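Local coordinates for cyclic UMP-AMP synthase (Rhodothermus marinus SG0.5JP17-172, PDB 6E0K), which makes the second messenger 3',3'-cUAMP, a cyclic dinucleotide, from UTP and ATP in a CBASS antiphage defence system, at residues 233-238 with 281-286. Residues are numbered along the deposited sequence; the frame is centred on the assembly and turned at random.
Sequences DTFCSV and DLWTGW
Thr234 OG1 accepts a hydrogen bond from Gly228 N and donates one to Thr230 O; the next two residues, Phe235 and Cys236, meet Trp283. The contact itself is apolar and built on sulfur and rings. Cys236 SG lies over a face of the indole, 3.6 Å from the centroid of the Trp283 six-membered ring and 25° off its normal. It is shifted toward the rim. Cys236 SG comes nearest to Trp283 CZ2, at 3.3 Å. This is a Cys sulfur-aromatic contact.

Phe235 meets the same six-membered ring in a different way. The two planes are tilted by 24°, but the rings are slid apart, with centroids 5.0 Å from each other, and they barely overlap. Trp283 CE3 sits over a Phe235 face near its rim, 3.5 Å from Phe235 CD1. Both aromatic side chains have CG anti to the backbone N (chi1 -172° in Phe235), and they run past each other in opposite directions. The axes of segments 233-238 and 281-285 come no nearer than 11.9 Å, and the two aromatic side chains bridge that distance. Leu282 adds a looser touch, its CD2 4.4 Å from Phe235 CZ.

Helix 186-202 brings Met192 and Phe193 to the buried Phe235 and Ala196 to the buried Leu282, Leu8 of helix 5-11 meets both Phe235 and Trp283, and Pro2 and Val3 pack on Trp283, which like Cys236 stays partly exposed. Helix 186-202 also carries the ATP-binding Lys194, whose side chain is about 11 Å from that of Phe235. The arrangement is an aromatic helix-helix packing that joins helix 231-244 to the last turn of helix 269-285, within the all-helical part that accompanies the nucleotidyltransferase sheet in this cGAS/DncV-like enzyme.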
ATOM      1  N   ASP A 233     -16.424 -20.154   2.637  1.00 15.49           N
ATOM      2  CA  ASP A 233     -15.598 -20.712   3.701  1.00 16.95           C
ATOM      3  C   ASP A 233     -14.467 -19.765   4.067  1.00 17.31           C
ATOM      4  O   ASP A 233     -14.101 -19.655   5.242  1.00 16.28           O
ATOM      5  CB  ASP A 233     -15.042 -22.075   3.287  1.00 20.22           C
ATOM      6  CG  ASP A 233     -16.132 -23.121   3.137  1.00 27.42           C
ATOM      7  OD1 ASP A 233     -17.111 -23.065   3.907  1.00 30.39           O
ATOM      8  OD2 ASP A 233     -16.016 -23.984   2.246  1.00 30.06           O
ATOM      9  N   THR A 234     -13.899 -19.076   3.072  1.00 12.25           N
ATOM     10  CA  THR A 234     -12.829 -18.131   3.354  1.00 13.27           C
ATOM     11  C   THR A 234     -13.358 -16.933   4.127  1.00 12.56           C
ATOM     12  O   THR A 234     -12.757 -16.518   5.126  1.00 13.56           O
ATOM     13  CB  THR A 234     -12.160 -17.684   2.054  1.00 14.37           C
ATOM     14  OG1 THR A 234     -11.541 -18.812   1.428  1.00 13.92           O
ATOM     15  CG2 THR A 234     -11.102 -16.630   2.346  1.00 12.51           C
ATOM     16  N   PHE A 235     -14.496 -16.378   3.693  1.00 12.03           N
ATOM     17  CA  PHE A 235     -15.073 -15.233   4.396  1.00 12.61           C
ATOM     18  C   PHE A 235     -15.229 -15.550   5.879  1.00 15.18           C
ATOM     19  O   PHE A 235     -14.753 -14.805   6.738  1.00 15.67           O
ATOM     20  CB  PHE A 235     -16.425 -14.859   3.764  1.00 13.93           C
ATOM     21  CG  PHE A 235     -17.027 -13.559   4.281  1.00 11.70           C
ATOM     22  CD1 PHE A 235     -17.567 -13.485   5.559  1.00 13.89           C
ATOM     23  CD2 PHE A 235     -17.086 -12.435   3.469  1.00 15.86           C
ATOM     24  CE1 PHE A 235     -18.133 -12.305   6.035  1.00 13.48           C
ATOM     25  CE2 PHE A 235     -17.658 -11.242   3.939  1.00 15.25           C
ATOM     26  CZ  PHE A 235     -18.175 -11.187   5.223  1.00 13.29           C
ATOM     27  N   CYS A 236     -15.824 -16.700   6.190  1.00 14.39           N
ATOM     28  CA  CYS A 236     -16.122 -17.028   7.583  1.00 15.79           C
ATOM     29  C   CYS A 236     -14.871 -17.442   8.340  1.00 14.72           C
ATOM     30  O   CYS A 236     -14.696 -17.064   9.506  1.00 16.52           O
ATOM     31  CB  CYS A 236     -17.178 -18.126   7.643  1.00 16.47           C
ATOM     32  SG  CYS A 236     -18.779 -17.515   7.119  1.00 20.96           S
ATOM     33  N   SER A 237     -13.993 -18.221   7.703  1.00 14.99           N
ATOM     34  CA  SER A 237     -12.790 -18.667   8.403  1.00 15.08           C
ATOM     35  C   SER A 237     -11.886 -17.491   8.737  1.00 13.32           C
ATOM     36  O   SER A 237     -11.303 -17.440   9.827  1.00 15.34           O
ATOM     37  CB  SER A 237     -12.027 -19.702   7.570  1.00 19.77           C
ATOM     38  OG  SER A 237     -12.780 -20.902   7.447  1.00 25.49           O
ATOM     39  N   VAL A 238     -11.773 -16.528   7.818  1.00 12.02           N
ATOM     40  CA  VAL A 238     -10.938 -15.357   8.068  1.00 10.99           C
ATOM     41  C   VAL A 238     -11.531 -14.513   9.190  1.00 13.66           C
ATOM     42  O   VAL A 238     -10.832 -14.139  10.144  1.00 14.45           O
ATOM     43  CB  VAL A 238     -10.765 -14.533   6.774  1.00 10.68           C
ATOM     44  CG1 VAL A 238     -10.217 -13.157   7.088  1.00 13.22           C
ATOM     45  CG2 VAL A 238      -9.856 -15.280   5.779  1.00 11.37           C
ATOM     46  N   ASP A 281     -22.336  -8.552  10.554  1.00 12.36           N
ATOM     47  CA  ASP A 281     -23.708  -8.118  10.292  1.00 13.74           C
ATOM     48  C   ASP A 281     -24.081  -8.333   8.836  1.00 13.41           C
ATOM     49  O   ASP A 281     -25.213  -8.723   8.532  1.00 13.46           O
ATOM     50  CB  ASP A 281     -23.889  -6.637  10.636  1.00 13.35           C
ATOM     51  CG  ASP A 281     -23.888  -6.355  12.114  1.00 19.34           C
ATOM     52  OD1 ASP A 281     -24.077  -7.290  12.920  1.00 20.94           O
ATOM     53  OD2 ASP A 281     -23.717  -5.165  12.458  1.00 21.86           O
ATOM     54  N   LEU A 282     -23.154  -8.042   7.917  1.00 11.73           N
ATOM     55  CA  LEU A 282     -23.399  -8.281   6.496  1.00 11.60           C
ATOM     56  C   LEU A 282     -23.730  -9.744   6.246  1.00 14.28           C
ATOM     57  O   LEU A 282     -24.708 -10.076   5.558  1.00 13.46           O
ATOM     58  CB  LEU A 282     -22.160  -7.864   5.698  1.00 11.04           C
ATOM     59  CG  LEU A 282     -22.126  -8.206   4.219  1.00 12.42           C
ATOM     60  CD1 LEU A 282     -23.173  -7.374   3.480  1.00 19.88           C
ATOM     61  CD2 LEU A 282     -20.724  -7.906   3.691  1.00 15.83           C
ATOM     62  N   TRP A 283     -22.940 -10.632   6.841  1.00 11.76           N
ATOM     63  CA  TRP A 283     -23.116 -12.067   6.666  1.00 12.07           C
ATOM     64  C   TRP A 283     -24.439 -12.542   7.256  1.00 12.58           C
ATOM     65  O   TRP A 283     -25.233 -13.199   6.572  1.00 13.03           O
ATOM     66  CB  TRP A 283     -21.947 -12.804   7.325  1.00 13.00           C
ATOM     67  CG  TRP A 283     -21.982 -14.269   7.075  1.00 14.88           C
ATOM     68  CD1 TRP A 283     -22.531 -15.234   7.878  1.00 16.54           C
ATOM     69  CD2 TRP A 283     -21.481 -14.942   5.919  1.00 12.78           C
ATOM     70  NE1 TRP A 283     -22.371 -16.473   7.297  1.00 16.79           N
ATOM     71  CE2 TRP A 283     -21.741 -16.318   6.089  1.00 15.92           C
ATOM     72  CE3 TRP A 283     -20.819 -14.515   4.759  1.00 15.09           C
ATOM     73  CZ2 TRP A 283     -21.372 -17.267   5.140  1.00 20.81           C
ATOM     74  CZ3 TRP A 283     -20.451 -15.462   3.822  1.00 17.62           C
ATOM     75  CH2 TRP A 283     -20.728 -16.818   4.019  1.00 20.35           C
ATOM     76  N   THR A 284     -24.686 -12.227   8.534  1.00 12.84           N
ATOM     77  CA  THR A 284     -25.876 -12.753   9.202  1.00 13.42           C
ATOM     78  C   THR A 284     -27.153 -12.120   8.659  1.00 14.27           C
ATOM     79  O   THR A 284     -28.209 -12.765   8.647  1.00 18.59           O
ATOM     80  CB  THR A 284     -25.783 -12.541  10.718  1.00 17.04           C
ATOM     81  OG1 THR A 284     -25.715 -11.143  11.012  1.00 18.12           O
ATOM     82  CG2 THR A 284     -24.558 -13.228  11.299  1.00 15.93           C
ATOM     83  N   GLY A 285     -27.078 -10.869   8.201  1.00 15.82           N
ATOM     84  CA  GLY A 285     -28.265 -10.190   7.701  1.00 14.68           C
ATOM     85  C   GLY A 285     -28.688 -10.604   6.311  1.00 14.72           C
ATOM     86  O   GLY A 285     -29.848 -10.391   5.942  1.00 16.65           O
ATOM     87  N   TRP A 286     -27.780 -11.199   5.537  1.00 13.80           N
ATOM     88  CA  TRP A 286     -28.089 -11.523   4.155  1.00 14.27           C
ATOM     89  C   TRP A 286     -29.054 -12.701   4.104  1.00 21.30           C
ATOM     90  O   TRP A 286     -28.807 -13.759   4.696  1.00 23.96           O
ATOM     91  CB  TRP A 286     -26.806 -11.845   3.388  1.00 14.99           C
ATOM     92  CG  TRP A 286     -26.934 -11.603   1.903  1.00 16.13           C
ATOM     93  CD1 TRP A 286     -27.656 -12.343   1.011  1.00 21.34           C
ATOM     94  CD2 TRP A 286     -26.321 -10.549   1.151  1.00 16.60           C
ATOM     95  NE1 TRP A 286     -27.526 -11.811  -0.258  1.00 20.94           N
ATOM     96  CE2 TRP A 286     -26.709 -10.713  -0.196  1.00 21.84           C
ATOM     97  CE3 TRP A 286     -25.477  -9.484   1.488  1.00 19.47           C
ATOM     98  CZ2 TRP A 286     -26.287  -9.847  -1.207  1.00 21.33           C
ATOM     99  CZ3 TRP A 286     -25.062  -8.617   0.484  1.00 18.77           C
ATOM    100  CH2 TRP A 286     -25.464  -8.807  -0.848  1.00 17.48           C
TER